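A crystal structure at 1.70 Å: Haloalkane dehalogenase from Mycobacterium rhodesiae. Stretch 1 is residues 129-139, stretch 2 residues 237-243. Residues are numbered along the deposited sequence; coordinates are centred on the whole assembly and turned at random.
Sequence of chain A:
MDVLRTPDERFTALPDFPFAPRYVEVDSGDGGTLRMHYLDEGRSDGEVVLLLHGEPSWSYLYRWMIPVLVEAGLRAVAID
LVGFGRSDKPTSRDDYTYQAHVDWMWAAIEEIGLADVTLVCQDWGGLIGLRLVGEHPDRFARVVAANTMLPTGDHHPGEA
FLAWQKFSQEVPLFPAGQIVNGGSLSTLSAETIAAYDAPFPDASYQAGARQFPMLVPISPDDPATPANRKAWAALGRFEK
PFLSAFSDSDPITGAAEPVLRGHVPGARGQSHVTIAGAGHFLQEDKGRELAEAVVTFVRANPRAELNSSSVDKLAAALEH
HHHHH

Stretch 1 129-139: GLRLVGEHPDR
Stretch 2 (237-243) RFEKPFL

The most unusual feature of this contact is a lysine that reaches a backbone carbonyl in the 3-10 segment just after a helix: Lys240 NZ donates the one hydrogen bond between the stretches, 2.8 Å to Pro137 O. Its CA-to-CB bond points toward the first stretch, and the side chain runs m, t, m, t. Water 1 extends the link, accepting from Lys240 NZ at 2.8 Å and donating to Asp138 OD1 at 2.7 Å. Aspartate suits this exposed place: its CA-to-CB bond points away from the second stretch, yet with chi1 m its end comes nearer, and the water bridges the two charged groups.

Residues 129-135 are helical, with bonds such as Val133 N to Gly129 O, 2.9 Å; 129-134 lie near -65/-40, and Glu135 loosens to -85/-24. His136 leaves the helix at -140/60, and residues 137-139 form a 3-10 segment. Along the helix, Arg131 NE and Glu135 OE2 form a salt bridge of 2.8 Å, well removed from the second stretch.

The buried part of the contact is apolar. Phe238 (-80/109; chi1 t, chi2 83°) has its CA-to-CB bond toward the first stretch, and its CA is 7.2 Å from Pro137 CA, the closest register pair. Val133, chi1 t, lays CG1 over one face of the flat ring, 3.9 Å from the Phe238 centroid and 24° off the normal, a CH-pi contact; Val133 CG1 to Phe238 CE1 is 3.6 Å. A compact branched residue suits this close approach. Pro137 O lies at the ring edge, 4.0 Å from Phe238 CE1, while Pro137 CB packs 4.1 Å from Phe238 CD1; proline thus offers apolar surface to the phenylalanine and its carbonyl to Lys240.

Beyond extended Lys240 (-77/165) and Pro241 (-58/132), the chain enters a strand at Phe242 (-134/123; chi1 t, chi2 -78°), whose aromatic edge takes an aliphatic methyl. About one helical turn before Val133, Leu130 (m, t) places CD2 there, 4.0 Å from Phe242 CE2; its CA-to-CB bond points sideways, but its end comes nearer.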

ATOM      1  N   GLY A 129      -0.913   3.992  -5.343  1.00 11.24           N
ATOM      2  CA  GLY A 129      -2.173   4.690  -5.112  1.00 11.34           C
ATOM      3  C   GLY A 129      -2.164   6.165  -5.478  1.00 10.44           C
ATOM      4  O   GLY A 129      -3.109   6.652  -6.117  1.00 12.90           O
ATOM      5  N   LEU A 130      -1.106   6.891  -5.108  1.00 10.94           N
ATOM      6  CA  LEU A 130      -1.027   8.315  -5.432  1.00 13.29           C
ATOM      7  C   LEU A 130      -0.873   8.534  -6.944  1.00 11.75           C
ATOM      8  O   LEU A 130      -1.397   9.511  -7.501  1.00 12.60           O
ATOM      9  CB  LEU A 130       0.108   8.999  -4.671  1.00 12.94           C
ATOM     10  CG  LEU A 130      -0.035   9.053  -3.151  1.00 12.87           C
ATOM     11  CD1 LEU A 130       1.269   9.529  -2.528  1.00 13.40           C
ATOM     12  CD2 LEU A 130      -1.184   9.951  -2.742  1.00 15.74           C
ATOM     13  N   ARG A 131      -0.185   7.628  -7.630  1.00 13.18           N
ATOM     14  CA  ARG A 131      -0.143   7.677  -9.077  1.00 12.74           C
ATOM     15  C   ARG A 131      -1.542   7.478  -9.668  1.00 13.25           C
ATOM     16  O   ARG A 131      -1.915   8.175 -10.619  1.00 14.18           O
ATOM     17  CB  ARG A 131       0.837   6.653  -9.627  1.00 13.20           C
ATOM     18  CG  ARG A 131       0.849   6.624 -11.138  1.00 14.19           C
ATOM     19  CD  ARG A 131       2.204   6.240 -11.695  1.00 14.63           C
ATOM     20  NE  ARG A 131       2.047   5.670 -13.024  1.00 13.84           N
ATOM     21  CZ  ARG A 131       2.975   4.990 -13.681  1.00 15.16           C
ATOM     22  NH1 ARG A 131       4.181   4.807 -13.165  1.00 13.59           N
ATOM     23  NH2 ARG A 131       2.677   4.485 -14.873  1.00 16.50           N
ATOM     24  N   LEU A 132      -2.316   6.558  -9.102  1.00 12.36           N
ATOM     25  CA  LEU A 132      -3.682   6.341  -9.548  1.00 13.04           C
ATOM     26  C   LEU A 132      -4.564   7.569  -9.292  1.00 12.55           C
ATOM     27  O   LEU A 132      -5.437   7.881 -10.106  1.00 13.45           O
ATOM     28  CB  LEU A 132      -4.288   5.087  -8.931  1.00 14.27           C
ATOM     29  CG  LEU A 132      -3.676   3.775  -9.451  1.00 16.57           C
ATOM     30  CD1 LEU A 132      -4.222   2.615  -8.650  1.00 18.73           C
ATOM     31  CD2 LEU A 132      -3.961   3.607 -10.936  1.00 19.82           C
ATOM     32  N   VAL A 133      -4.317   8.287  -8.208  1.00 12.59           N
ATOM     33  CA  VAL A 133      -5.070   9.520  -7.933  1.00 13.88           C
ATOM     34  C   VAL A 133      -4.752  10.522  -9.045  1.00 14.96           C
ATOM     35  O   VAL A 133      -5.640  11.183  -9.571  1.00 14.71           O
ATOM     36  CB  VAL A 133      -4.761  10.092  -6.530  1.00 13.27           C
ATOM     37  CG1 VAL A 133      -5.437  11.443  -6.315  1.00 13.53           C
ATOM     38  CG2 VAL A 133      -5.223   9.131  -5.437  1.00 14.94           C
ATOM     39  N   GLY A 134      -3.473  10.642  -9.395  1.00 14.35           N
ATOM     40  CA  GLY A 134      -3.056  11.535 -10.475  1.00 13.88           C
ATOM     41  C   GLY A 134      -3.661  11.161 -11.820  1.00 14.55           C
ATOM     42  O   GLY A 134      -4.051  12.034 -12.582  1.00 17.40           O
ATOM     43  N   GLU A 135      -3.749   9.865 -12.109  1.00 14.86           N
ATOM     44  CA  GLU A 135      -4.236   9.384 -13.387  1.00 13.82           C
ATOM     45  C   GLU A 135      -5.768   9.269 -13.481  1.00 15.04           C
ATOM     46  O   GLU A 135      -6.316   9.341 -14.574  1.00 14.70           O
ATOM     47  CB  GLU A 135      -3.554   8.048 -13.716  1.00 14.54           C
ATOM     48  CG  GLU A 135      -2.052   8.230 -13.876  1.00 14.88           C
ATOM     49  CD  GLU A 135      -1.267   6.973 -14.210  1.00 17.03           C
ATOM     50  OE1 GLU A 135      -1.853   5.894 -14.341  1.00 20.01           O
ATOM     51  OE2 GLU A 135      -0.025   7.084 -14.336  1.00 17.29           O
ATOM     52  N   HIS A 136      -6.451   9.128 -12.344  1.00 14.15           N
ATOM     53  CA  HIS A 136      -7.904   8.986 -12.308  1.00 15.90           C
ATOM     54  C   HIS A 136      -8.478   9.773 -11.133  1.00 15.72           C
ATOM     55  O   HIS A 136      -9.103   9.203 -10.251  1.00 14.96           O
ATOM     56  CB  HIS A 136      -8.274   7.508 -12.176  1.00 17.65           C
ATOM     57  CG  HIS A 136      -7.630   6.629 -13.204  1.00 18.55           C
ATOM     58  ND1 HIS A 136      -8.115   6.502 -14.484  1.00 20.63           N
ATOM     59  CD2 HIS A 136      -6.536   5.839 -13.138  1.00 18.34           C
ATOM     60  CE1 HIS A 136      -7.345   5.674 -15.168  1.00 24.69           C
ATOM     61  NE2 HIS A 136      -6.373   5.265 -14.376  1.00 21.78           N
ATOM     62  N   PRO A 137      -8.259  11.096 -11.110  1.00 15.75           N
ATOM     63  CA  PRO A 137      -8.687  11.868  -9.932  1.00 16.93           C
ATOM     64  C   PRO A 137     -10.190  11.804  -9.627  1.00 18.19           C
ATOM     65  O   PRO A 137     -10.569  11.873  -8.475  1.00 16.08           O
ATOM     66  CB  PRO A 137      -8.244  13.295 -10.269  1.00 17.03           C
ATOM     67  CG  PRO A 137      -8.102  13.322 -11.748  1.00 17.90           C
ATOM     68  CD  PRO A 137      -7.614  11.953 -12.117  1.00 18.63           C
ATOM     69  N   ASP A 138     -11.026  11.636 -10.655  1.00 20.57           N
ATOM     70  CA  ASP A 138     -12.470  11.551 -10.465  1.00 23.26           C
ATOM     71  C   ASP A 138     -12.902  10.335  -9.643  1.00 20.64           C
ATOM     72  O   ASP A 138     -13.997  10.344  -9.104  1.00 19.97           O
ATOM     73  CB  ASP A 138     -13.217  11.529 -11.805  1.00 28.10           C
ATOM     74  CG  ASP A 138     -13.124  12.841 -12.556  1.00 38.68           C
ATOM     75  OD1 ASP A 138     -12.686  13.861 -11.978  1.00 39.92           O
ATOM     76  OD2 ASP A 138     -13.505  12.854 -13.742  1.00 58.26           O
ATOM     77  N   ARG A 139     -12.067   9.305  -9.559  1.00 18.23           N
ATOM     78  CA  ARG A 139     -12.402   8.103  -8.782  1.00 19.00           C
ATOM     79  C   ARG A 139     -12.257   8.307  -7.270  1.00 17.99           C
ATOM     80  O   ARG A 139     -12.846   7.551  -6.483  1.00 18.89           O
ATOM     81  CB  ARG A 139     -11.531   6.931  -9.230  1.00 19.65           C
ATOM     82  CG  ARG A 139     -11.790   5.593  -8.518  1.00 19.29           C
ATOM     83  CD  ARG A 139     -13.216   5.131  -8.715  1.00 22.85           C
ATOM     84  NE  ARG A 139     -13.544   5.178 -10.134  1.00 21.70           N
ATOM     85  CZ  ARG A 139     -13.468   4.151 -10.972  1.00 22.70           C
ATOM     86  NH1 ARG A 139     -13.143   2.936 -10.556  1.00 23.69           N
ATOM     87  NH2 ARG A 139     -13.738   4.345 -12.261  1.00 25.85           N
ATOM     88  N   ARG A 237      -2.824  19.494  -8.850  1.00 21.04           N
ATOM     89  CA  ARG A 237      -4.108  20.110  -9.167  1.00 22.79           C
ATOM     90  C   ARG A 237      -5.268  19.447  -8.417  1.00 19.16           C
ATOM     91  O   ARG A 237      -6.417  19.781  -8.659  1.00 19.89           O
ATOM     92  CB  ARG A 237      -4.372  20.022 -10.672  1.00 24.54           C
ATOM     93  CG  ARG A 237      -3.289  20.665 -11.522  1.00 28.39           C
ATOM     94  CD  ARG A 237      -3.675  20.703 -13.003  1.00 29.77           C
ATOM     95  NE  ARG A 237      -3.627  19.374 -13.614  1.00 30.29           N
ATOM     96  CZ  ARG A 237      -2.554  18.817 -14.184  1.00 33.84           C
ATOM     97  NH1 ARG A 237      -1.389  19.465 -14.262  1.00 33.60           N
ATOM     98  NH2 ARG A 237      -2.649  17.599 -14.697  1.00 29.73           N
ATOM     99  N   PHE A 238      -4.969  18.502  -7.522  1.00 17.96           N
ATOM    100  CA  PHE A 238      -6.000  17.756  -6.792  1.00 16.42           C
ATOM    101  C   PHE A 238      -6.505  18.625  -5.648  1.00 18.47           C
ATOM    102  O   PHE A 238      -5.796  18.842  -4.659  1.00 17.68           O
ATOM    103  CB  PHE A 238      -5.436  16.423  -6.285  1.00 17.04           C
ATOM    104  CG  PHE A 238      -6.469  15.494  -5.683  1.00 15.19           C
ATOM    105  CD1 PHE A 238      -7.230  14.674  -6.493  1.00 16.00           C
ATOM    106  CD2 PHE A 238      -6.608  15.392  -4.318  1.00 15.44           C
ATOM    107  CE1 PHE A 238      -8.162  13.800  -5.949  1.00 14.99           C
ATOM    108  CE2 PHE A 238      -7.561  14.544  -3.760  1.00 14.25           C
ATOM    109  CZ  PHE A 238      -8.328  13.739  -4.576  1.00 13.71           C
ATOM    110  N   GLU A 239      -7.738  19.110  -5.777  1.00 19.16           N
ATOM    111  CA  GLU A 239      -8.335  20.066  -4.847  1.00 20.66           C
ATOM    112  C   GLU A 239      -9.198  19.413  -3.776  1.00 20.58           C
ATOM    113  O   GLU A 239      -9.638  20.089  -2.828  1.00 20.02           O
ATOM    114  CB  GLU A 239      -9.204  21.055  -5.624  1.00 22.78           C
ATOM    115  CG  GLU A 239      -8.437  21.872  -6.641  1.00 27.05           C
ATOM    116  CD  GLU A 239      -7.647  22.998  -6.024  1.00 34.05           C
ATOM    117  OE1 GLU A 239      -7.835  23.289  -4.823  1.00 39.75           O
ATOM    118  OE2 GLU A 239      -6.842  23.609  -6.749  1.00 46.59           O
ATOM    119  N   LYS A 240      -9.462  18.123  -3.931  1.00 19.15           N
ATOM    120  CA  LYS A 240     -10.299  17.401  -2.994  1.00 17.43           C
ATOM    121  C   LYS A 240      -9.505  17.077  -1.725  1.00 17.01           C
ATOM    122  O   LYS A 240      -8.269  17.190  -1.708  1.00 15.80           O
ATOM    123  CB  LYS A 240     -10.903  16.151  -3.634  1.00 18.60           C
ATOM    124  CG  LYS A 240     -12.068  16.488  -4.557  1.00 21.09           C
ATOM    125  CD  LYS A 240     -12.612  15.288  -5.312  1.00 22.41           C
ATOM    126  CE  LYS A 240     -11.681  14.893  -6.447  1.00 23.64           C
ATOM    127  NZ  LYS A 240     -12.238  13.767  -7.234  1.00 21.62           N
ATOM    128  N   PRO A 241     -10.208  16.701  -0.655  1.00 16.42           N
ATOM    129  CA  PRO A 241      -9.512  16.567   0.644  1.00 16.78           C
ATOM    130  C   PRO A 241      -8.338  15.591   0.673  1.00 15.21           C
ATOM    131  O   PRO A 241      -8.440  14.449   0.205  1.00 15.52           O
ATOM    132  CB  PRO A 241     -10.632  16.116   1.592  1.00 16.49           C
ATOM    133  CG  PRO A 241     -11.853  16.706   1.000  1.00 17.19           C
ATOM    134  CD  PRO A 241     -11.668  16.569  -0.490  1.00 17.44           C
ATOM    135  N   PHE A 242      -7.229  16.069   1.227  1.00 15.06           N
ATOM    136  CA  PHE A 242      -5.995  15.302   1.326  1.00 15.11           C
ATOM    137  C   PHE A 242      -5.444  15.460   2.744  1.00 16.24           C
ATOM    138  O   PHE A 242      -5.220  16.590   3.203  1.00 17.39           O
ATOM    139  CB  PHE A 242      -5.005  15.834   0.302  1.00 15.86           C
ATOM    140  CG  PHE A 242      -3.759  15.003   0.199  1.00 18.03           C
ATOM    141  CD1 PHE A 242      -2.759  15.113   1.137  1.00 23.04           C
ATOM    142  CD2 PHE A 242      -3.614  14.115  -0.854  1.00 21.59           C
ATOM    143  CE1 PHE A 242      -1.611  14.331   1.035  1.00 23.71           C
ATOM    144  CE2 PHE A 242      -2.483  13.341  -0.962  1.00 22.38           C
ATOM    145  CZ  PHE A 242      -1.491  13.454  -0.012  1.00 18.30           C
ATOM    146  N   LEU A 243      -5.251  14.327   3.429  1.00 13.31           N
ATOM    147  CA  LEU A 243      -4.767  14.290   4.797  1.00 13.34           C
ATOM    148  C   LEU A 243      -3.388  13.661   4.869  1.00 12.13           C
ATOM    149  O   LEU A 243      -3.152  12.578   4.311  1.00 11.99           O
ATOM    150  CB  LEU A 243      -5.709  13.466   5.687  1.00 13.78           C
ATOM    151  CG  LEU A 243      -5.364  13.474   7.189  1.00 14.71           C
ATOM    152  CD1 LEU A 243      -5.737  14.813   7.809  1.00 15.50           C
ATOM    153  CD2 LEU A 243      -6.056  12.350   7.933  1.00 14.14           C
TER
HETATM  154  O   HOH W   1     -11.736  15.001  -9.709  1.00 31.49           O